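Local structure of DUF3822 family protein (Bacteroides thetaiotaomicron VPI-5482, 3HRG) at residues S23-N28 with I248-L253; E149-K154 with K162-V167. The protein is of unknown function but adopts the actin-like ATPase fold, whose better-known members bind and hydrolyse ATP. One frame throughout, in Å; residues are numbered along the deposited sequence.

How the contacts relate
Two mixed sheets with the same 3-2-1-4-5 strand order, as expected of an actin-like ATPase fold, illustrate how one protein is joined across its middle. Contact 1 brings helix 248-255, near the C-terminus, to strand 22-28 of the first sheet; contact 2 sets helix 144-154 on strand 162-167 of the second. Their centres lie about 17 Å apart. Both segments of contact 2 fall within the 219 residues that separate the two segments of contact 1. The two helices also touch each other: I248 CD1 is 3.6 Å from F151 CE1, and A252 packs on Y150. A continuous chain of packing therefore runs from one sheet, through both helices, to the other.

Contact 1: S23-N28 with I248-L253; sequences SFSIYN and IDMQAL
The side chain of M250, a selenomethionine, reaches from helix 248-255 to S23 and S25 on strand 22-28, and almost the whole contact rests on it. In this actin-like ATPase fold the strand belongs to the first five-stranded mixed sheet, and the helix comes some 220 residues later, near the chain end. The segment axes stay 10.2 Å apart at an angle of 32°, a gap that a long, flexible side chain can bridge. Strand alternation supplies the receiving surface: S23 and S25 direct their side chains to the helix, whereas F24 turns to the other face of the sheet, where its ring meets F61 edge-to-face.

M250 first bends at chi2 (-63°) and then runs straight through chi3, which carries the methyl CE beyond the selenium to the strand backbone. There CE lies 3.3 Å from S23 O, beside the carbonyl bond, and 3.7 Å from S23 CB. It also approaches F24 N, at 3.8 Å, so the methyl rests on the peptide link between the two residues. S23 OG is hydrogen-bonded to E39 OE1 on the adjoining strand. D249, the neighbour of M250, forms a salt bridge with R16 of strand 12-17, and S14 of that strand also touches M250, so the helix meets two strands together. S25 uses a different atom of the selenomethionine: its OG comes 3.3 Å from SE, approaching from the flank, nearly perpendicular to the SE-CE bond.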
ATOM      1  N   SER A  23       4.943   2.224  10.429  1.00 13.15           N
ATOM      2  CA  SER A  23       4.956   0.851  10.928  1.00 13.70           C
ATOM      3  C   SER A  23       6.256   0.216  10.557  1.00 13.97           C
ATOM      4  O   SER A  23       6.769   0.429   9.467  1.00 13.79           O
ATOM      5  CB  SER A  23       3.841   0.007  10.287  1.00 13.55           C
ATOM      6  OG  SER A  23       2.618   0.611  10.511  1.00 16.84           O
ATOM      7  N   PHE A  24       6.770  -0.611  11.446  1.00 14.72           N
ATOM      8  CA  PHE A  24       8.025  -1.280  11.270  1.00 15.57           C
ATOM      9  C   PHE A  24       7.870  -2.762  11.638  1.00 16.07           C
ATOM     10  O   PHE A  24       7.217  -3.081  12.636  1.00 16.20           O
ATOM     11  CB  PHE A  24       9.066  -0.679  12.201  1.00 16.26           C
ATOM     12  CG  PHE A  24       9.250   0.800  12.053  1.00 17.37           C
ATOM     13  CD1 PHE A  24       8.455   1.684  12.749  1.00 19.55           C
ATOM     14  CD2 PHE A  24      10.230   1.297  11.231  1.00 18.35           C
ATOM     15  CE1 PHE A  24       8.638   3.060  12.609  1.00 20.57           C
ATOM     16  CE2 PHE A  24      10.424   2.648  11.096  1.00 19.52           C
ATOM     17  CZ  PHE A  24       9.618   3.527  11.766  1.00 19.92           C
ATOM     18  N   SER A  25       8.451  -3.662  10.856  1.00 16.51           N
ATOM     19  CA  SER A  25       8.428  -5.073  11.206  1.00 16.93           C
ATOM     20  C   SER A  25       9.767  -5.704  10.849  1.00 16.54           C
ATOM     21  O   SER A  25      10.439  -5.287   9.908  1.00 16.26           O
ATOM     22  CB  SER A  25       7.300  -5.825  10.545  1.00 17.27           C
ATOM     23  OG  SER A  25       7.487  -5.810   9.153  1.00 22.77           O
ATOM     24  N   ILE A  26      10.125  -6.713  11.617  1.00 16.84           N
ATOM     25  CA  ILE A  26      11.360  -7.458  11.446  1.00 17.52           C
ATOM     26  C   ILE A  26      10.955  -8.895  11.129  1.00 17.52           C
ATOM     27  O   ILE A  26      10.156  -9.483  11.851  1.00 18.04           O
ATOM     28  CB  ILE A  26      12.269  -7.321  12.710  1.00 17.65           C
ATOM     29  CG1 ILE A  26      12.753  -5.872  12.816  1.00 18.25           C
ATOM     30  CG2 ILE A  26      13.455  -8.256  12.599  1.00 17.98           C
ATOM     31  CD1 ILE A  26      13.740  -5.597  13.932  1.00 21.51           C
ATOM     32  N   TYR A  27      11.466  -9.419  10.012  1.00 17.52           N
ATOM     33  CA  TYR A  27      11.213 -10.753   9.530  1.00 16.74           C
ATOM     34  C   TYR A  27      12.503 -11.582   9.625  1.00 16.88           C
ATOM     35  O   TYR A  27      13.556 -11.153   9.155  1.00 14.95           O
ATOM     36  CB  TYR A  27      10.704 -10.730   8.085  1.00 17.26           C
ATOM     37  CG  TYR A  27      10.678 -12.087   7.411  1.00 18.22           C
ATOM     38  CD1 TYR A  27       9.706 -13.029   7.724  1.00 20.24           C
ATOM     39  CD2 TYR A  27      11.634 -12.431   6.462  1.00 19.87           C
ATOM     40  CE1 TYR A  27       9.684 -14.274   7.113  1.00 21.02           C
ATOM     41  CE2 TYR A  27      11.621 -13.670   5.845  1.00 21.44           C
ATOM     42  CZ  TYR A  27      10.652 -14.584   6.180  1.00 21.09           C
ATOM     43  OH  TYR A  27      10.661 -15.805   5.579  1.00 22.76           O
ATOM     44  N   ASN A  28      12.374 -12.758  10.243  1.00 17.14           N
ATOM     45  CA  ASN A  28      13.445 -13.721  10.457  1.00 17.92           C
ATOM     46  C   ASN A  28      13.229 -14.863   9.482  1.00 19.37           C
ATOM     47  O   ASN A  28      12.306 -15.627   9.673  1.00 19.72           O
ATOM     48  CB  ASN A  28      13.412 -14.230  11.912  1.00 17.28           C
ATOM     49  CG  ASN A  28      14.500 -15.259  12.219  1.00 15.92           C
ATOM     50  OD1 ASN A  28      15.137 -15.794  11.311  1.00 14.44           O
ATOM     51  ND2 ASN A  28      14.698 -15.554  13.496  1.00 14.44           N
ATOM     52  N   ILE A 248      -2.929  -4.952   6.643  1.00 19.83           N
ATOM     53  CA  ILE A 248      -2.827  -6.023   5.633  1.00 19.92           C
ATOM     54  C   ILE A 248      -1.530  -5.905   4.772  1.00 19.92           C
ATOM     55  O   ILE A 248      -1.024  -6.916   4.246  1.00 19.49           O
ATOM     56  CB  ILE A 248      -4.132  -6.071   4.763  1.00 20.11           C
ATOM     57  CG1 ILE A 248      -4.202  -7.361   3.951  1.00 20.45           C
ATOM     58  CG2 ILE A 248      -4.263  -4.826   3.869  1.00 19.44           C
ATOM     59  CD1 ILE A 248      -5.564  -7.549   3.282  1.00 20.34           C
ATOM     60  N   ASP A 249      -1.022  -4.668   4.655  1.00 19.92           N
ATOM     61  CA  ASP A 249       0.221  -4.319   3.935  1.00 20.12           C
ATOM     62  C   ASP A 249       1.450  -5.176   4.245  1.00 19.62           C
ATOM     63  O   ASP A 249       2.168  -5.580   3.324  1.00 19.51           O
ATOM     64  CB  ASP A 249       0.617  -2.872   4.262  1.00 20.41           C
ATOM     65  CG  ASP A 249       0.834  -2.646   5.778  1.00 21.78           C
ATOM     66  OD1 ASP A 249      -0.127  -2.735   6.562  1.00 21.65           O
ATOM     67  OD2 ASP A 249       1.977  -2.398   6.201  1.00 25.66           O
HETATM   68  N   MSE A 250       1.699  -5.419   5.538  1.00 19.19           N
HETATM   69  CA  MSE A 250       2.860  -6.206   6.004  1.00 18.74           C
HETATM   70  C   MSE A 250       2.573  -7.677   5.738  1.00 19.28           C
HETATM   71  O   MSE A 250       3.494  -8.436   5.387  1.00 19.32           O
HETATM   72  CB  MSE A 250       3.148  -6.008   7.508  1.00 18.08           C
HETATM   73  CG  MSE A 250       3.661  -4.633   7.973  1.00 15.48           C
HETATM   74 SE   MSE A 250       5.393  -4.097   7.236  0.75  7.84          SE
HETATM   75  CE  MSE A 250       5.758  -2.487   8.304  1.00  6.70           C
ATOM     76  N   GLN A 251       1.308  -8.075   5.956  1.00 19.51           N
ATOM     77  CA  GLN A 251       0.849  -9.434   5.665  1.00 19.91           C
ATOM     78  C   GLN A 251       1.084  -9.666   4.165  1.00 19.98           C
ATOM     79  O   GLN A 251       1.644 -10.703   3.775  1.00 19.97           O
ATOM     80  CB  GLN A 251      -0.630  -9.621   6.032  1.00 19.89           C
ATOM     81  N   ALA A 252       0.682  -8.676   3.354  1.00 19.84           N
ATOM     82  CA  ALA A 252       0.888  -8.689   1.903  1.00 20.15           C
ATOM     83  C   ALA A 252       2.384  -8.731   1.546  1.00 20.57           C
ATOM     84  O   ALA A 252       2.828  -9.606   0.789  1.00 20.26           O
ATOM     85  CB  ALA A 252       0.238  -7.468   1.276  1.00 19.86           C
ATOM     86  N   LEU A 253       3.155  -7.793   2.104  1.00 21.21           N
ATOM     87  CA  LEU A 253       4.598  -7.724   1.838  1.00 21.99           C
ATOM     88  C   LEU A 253       5.323  -9.011   2.266  1.00 22.85           C
ATOM     89  O   LEU A 253       6.340  -9.370   1.659  1.00 23.05           O
ATOM     90  CB  LEU A 253       5.231  -6.506   2.536  1.00 21.95           C
ATOM     91  CG  LEU A 253       6.710  -6.216   2.224  1.00 21.94           C
ATOM     92  CD1 LEU A 253       6.925  -5.773   0.776  1.00 21.13           C
ATOM     93  CD2 LEU A 253       7.237  -5.171   3.175  1.00 22.21           C
TER

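Contact 2: E149-K154 with K162-V167; sequences EYFSIK and KMYASV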
ATOM      1  N   GLU A 149      -0.141  -7.835  -5.582  1.00  8.48           N
ATOM      2  CA  GLU A 149       0.295  -9.235  -5.641  1.00  8.86           C
ATOM      3  C   GLU A 149      -0.536 -10.134  -4.704  1.00  8.29           C
ATOM      4  O   GLU A 149      -0.954 -11.241  -5.065  1.00  7.99           O
ATOM      5  CB  GLU A 149       1.778  -9.373  -5.306  1.00  9.57           C
ATOM      6  CG  GLU A 149       2.634  -8.584  -6.249  1.00 12.98           C
ATOM      7  CD  GLU A 149       4.097  -8.918  -6.192  1.00 19.04           C
ATOM      8  OE1 GLU A 149       4.504  -9.770  -5.375  1.00 21.62           O
ATOM      9  OE2 GLU A 149       4.831  -8.332  -7.019  1.00 24.49           O
ATOM     10  N   TYR A 150      -0.763  -9.648  -3.502  1.00  7.77           N
ATOM     11  CA  TYR A 150      -1.539 -10.369  -2.504  1.00  7.70           C
ATOM     12  C   TYR A 150      -3.014 -10.532  -2.928  1.00  7.06           C
ATOM     13  O   TYR A 150      -3.554 -11.632  -2.921  1.00  7.22           O
ATOM     14  CB  TYR A 150      -1.463  -9.613  -1.183  1.00  7.64           C
ATOM     15  CG  TYR A 150      -2.202 -10.249  -0.024  1.00  7.83           C
ATOM     16  CD1 TYR A 150      -1.626 -11.276   0.705  1.00  9.42           C
ATOM     17  CD2 TYR A 150      -3.469  -9.794   0.361  1.00  9.83           C
ATOM     18  CE1 TYR A 150      -2.289 -11.862   1.805  1.00  9.75           C
ATOM     19  CE2 TYR A 150      -4.155 -10.384   1.448  1.00  9.19           C
ATOM     20  CZ  TYR A 150      -3.537 -11.403   2.163  1.00 10.78           C
ATOM     21  OH  TYR A 150      -4.159 -11.987   3.220  1.00 13.05           O
ATOM     22  N   PHE A 151      -3.659  -9.432  -3.257  1.00  7.41           N
ATOM     23  CA  PHE A 151      -5.062  -9.480  -3.676  1.00  7.16           C
ATOM     24  C   PHE A 151      -5.261 -10.274  -4.993  1.00  7.33           C
ATOM     25  O   PHE A 151      -6.268 -10.939  -5.159  1.00  6.75           O
ATOM     26  CB  PHE A 151      -5.641  -8.094  -3.840  1.00  7.28           C
ATOM     27  CG  PHE A 151      -5.730  -7.272  -2.551  1.00  6.72           C
ATOM     28  CD1 PHE A 151      -6.170  -7.811  -1.355  1.00  7.20           C
ATOM     29  CD2 PHE A 151      -5.497  -5.905  -2.602  1.00  6.74           C
ATOM     30  CE1 PHE A 151      -6.306  -7.008  -0.222  1.00  8.15           C
ATOM     31  CE2 PHE A 151      -5.616  -5.086  -1.463  1.00  6.05           C
ATOM     32  CZ  PHE A 151      -6.024  -5.633  -0.282  1.00  7.50           C
ATOM     33  N   SER A 152      -4.298 -10.227  -5.895  1.00  7.67           N
ATOM     34  CA  SER A 152      -4.381 -11.004  -7.129  1.00  8.76           C
ATOM     35  C   SER A 152      -4.591 -12.498  -6.807  1.00  8.75           C
ATOM     36  O   SER A 152      -5.448 -13.146  -7.380  1.00  9.37           O
ATOM     37  CB  SER A 152      -3.123 -10.831  -7.985  1.00  8.56           C
ATOM     38  OG  SER A 152      -3.126 -11.771  -9.063  1.00 10.23           O
ATOM     39  N   ILE A 153      -3.831 -13.000  -5.848  1.00  9.23           N
ATOM     40  CA  ILE A 153      -3.880 -14.418  -5.458  1.00  9.31           C
ATOM     41  C   ILE A 153      -5.198 -14.707  -4.749  1.00  9.65           C
ATOM     42  O   ILE A 153      -5.868 -15.693  -5.077  1.00  9.77           O
ATOM     43  CB  ILE A 153      -2.672 -14.802  -4.578  1.00  9.45           C
ATOM     44  CG1 ILE A 153      -1.349 -14.590  -5.342  1.00  9.24           C
ATOM     45  CG2 ILE A 153      -2.771 -16.249  -4.133  1.00  9.11           C
ATOM     46  CD1 ILE A 153      -0.077 -14.781  -4.512  1.00  8.49           C
ATOM     47  N   LYS A 154      -5.603 -13.823  -3.833  1.00  9.70           N
ATOM     48  CA  LYS A 154      -6.865 -13.987  -3.119  1.00 10.57           C
ATOM     49  C   LYS A 154      -8.082 -13.951  -4.048  1.00 10.44           C
ATOM     50  O   LYS A 154      -9.062 -14.639  -3.788  1.00 10.70           O
ATOM     51  CB  LYS A 154      -7.079 -12.899  -2.031  1.00 10.73           C
ATOM     52  CG  LYS A 154      -6.157 -12.920  -0.838  1.00 12.12           C
ATOM     53  CD  LYS A 154      -6.127 -14.278  -0.100  1.00 13.87           C
ATOM     54  CE  LYS A 154      -5.163 -14.248   1.060  1.00 14.66           C
ATOM     55  NZ  LYS A 154      -4.874 -15.599   1.578  1.00 17.37           N
ATOM     56  N   LYS A 162     -13.788  -9.158  -8.230  1.00 15.49           N
ATOM     57  CA  LYS A 162     -13.605  -8.677  -6.872  1.00 15.39           C
ATOM     58  C   LYS A 162     -13.002  -7.288  -6.820  1.00 14.71           C
ATOM     59  O   LYS A 162     -12.121  -6.948  -7.612  1.00 14.23           O
ATOM     60  CB  LYS A 162     -12.760  -9.691  -6.092  1.00 16.03           C
ATOM     61  CG  LYS A 162     -13.515 -11.046  -5.892  1.00 18.37           C
ATOM     62  CD  LYS A 162     -12.659 -12.089  -5.361  1.00 21.63           C
ATOM     63  CE  LYS A 162     -13.325 -13.444  -5.364  1.00 21.16           C
ATOM     64  NZ  LYS A 162     -13.424 -14.053  -6.720  1.00 22.38           N
HETATM   65  N   MSE A 163     -13.531  -6.490  -5.903  1.00 13.20           N
HETATM   66  CA  MSE A 163     -13.023  -5.160  -5.640  1.00 13.33           C
HETATM   67  C   MSE A 163     -12.456  -5.184  -4.226  1.00 13.10           C
HETATM   68  O   MSE A 163     -13.192  -5.509  -3.273  1.00 12.87           O
HETATM   69  CB  MSE A 163     -14.149  -4.102  -5.700  1.00 12.10           C
HETATM   70  CG  MSE A 163     -13.642  -2.721  -5.352  1.00 12.35           C
HETATM   71 SE   MSE A 163     -14.981  -1.311  -5.548  0.75 10.68          SE
HETATM   72  CE  MSE A 163     -15.251  -1.401  -7.426  1.00 12.33           C
ATOM     73  N   TYR A 164     -11.178  -4.859  -4.082  1.00 12.36           N
ATOM     74  CA  TYR A 164     -10.500  -4.780  -2.770  1.00 13.07           C
ATOM     75  C   TYR A 164     -10.238  -3.307  -2.524  1.00 13.16           C
ATOM     76  O   TYR A 164      -9.635  -2.659  -3.356  1.00 13.90           O
ATOM     77  CB  TYR A 164      -9.187  -5.564  -2.727  1.00 12.86           C
ATOM     78  CG  TYR A 164      -9.396  -7.037  -2.894  1.00 13.06           C
ATOM     79  CD1 TYR A 164      -9.640  -7.850  -1.793  1.00 14.60           C
ATOM     80  CD2 TYR A 164      -9.373  -7.624  -4.150  1.00 15.59           C
ATOM     81  CE1 TYR A 164      -9.857  -9.211  -1.933  1.00 15.39           C
ATOM     82  CE2 TYR A 164      -9.585  -9.016  -4.300  1.00 14.08           C
ATOM     83  CZ  TYR A 164      -9.844  -9.783  -3.198  1.00 14.49           C
ATOM     84  OH  TYR A 164     -10.039 -11.137  -3.328  1.00 17.29           O
ATOM     85  N   ALA A 165     -10.738  -2.781  -1.405  1.00 13.65           N
ATOM     86  CA  ALA A 165     -10.584  -1.387  -1.036  1.00 13.32           C
ATOM     87  C   ALA A 165      -9.832  -1.287   0.281  1.00 13.66           C
ATOM     88  O   ALA A 165     -10.267  -1.879   1.291  1.00 13.83           O
ATOM     89  CB  ALA A 165     -11.969  -0.726  -0.917  1.00 13.30           C
ATOM     90  N   SER A 166      -8.702  -0.575   0.255  1.00 13.13           N
ATOM     91  CA  SER A 166      -7.863  -0.342   1.413  1.00 13.16           C
ATOM     92  C   SER A 166      -8.143   1.106   1.810  1.00 13.38           C
ATOM     93  O   SER A 166      -7.760   2.065   1.116  1.00 13.70           O
ATOM     94  CB  SER A 166      -6.408  -0.537   1.090  1.00 13.27           C
ATOM     95  OG  SER A 166      -5.621  -0.301   2.222  1.00 13.02           O
ATOM     96  N   VAL A 167      -8.809   1.264   2.931  1.00 12.99           N
ATOM     97  CA  VAL A 167      -9.219   2.570   3.395  1.00 13.61           C
ATOM     98  C   VAL A 167      -8.149   3.195   4.298  1.00 12.98           C
ATOM     99  O   VAL A 167      -7.685   2.564   5.253  1.00 12.20           O
ATOM    100  CB  VAL A 167     -10.541   2.441   4.146  1.00 13.55           C
ATOM    101  CG1 VAL A 167     -10.998   3.803   4.658  1.00 14.52           C
ATOM    102  CG2 VAL A 167     -11.587   1.791   3.243  1.00 14.61           C
TER
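Helix 144-154 lies against strand 162-167 with the CA atoms of F151 and Y164 7.2 Å apart, a spacing filled by their two stacked rings. This is helix-on-sheet packing in the second five-stranded mixed sheet of the actin-like fold, with a loop of seven residues between the two segments.

F151 and Y164 form an offset stack: the planes are tilted by only 9° and the ring centroids are 4.5 Å apart. The two side chains run antiparallel, the ring of each lying over the root of the other, so each ring also receives the other's methylene in a CH-pi contact. The two are unequal. Y164 CB sits over the middle of the F151 ring, 3.7 Å from its centroid, while F151 CB lies 4.1 Å from the Y164 centroid and is displaced toward the rim. The closest carbons are the two CD1 atoms, F151 CD1 and Y164 CD1, at 3.5 Å. F177 also packs on F151, and the H217 ring meets that of Y164.

The phenol end of Y164 extends across the helix to its last turn, where Y164 OH lies 3.7 Å from K154 CB and 3.5 Å from K154 C.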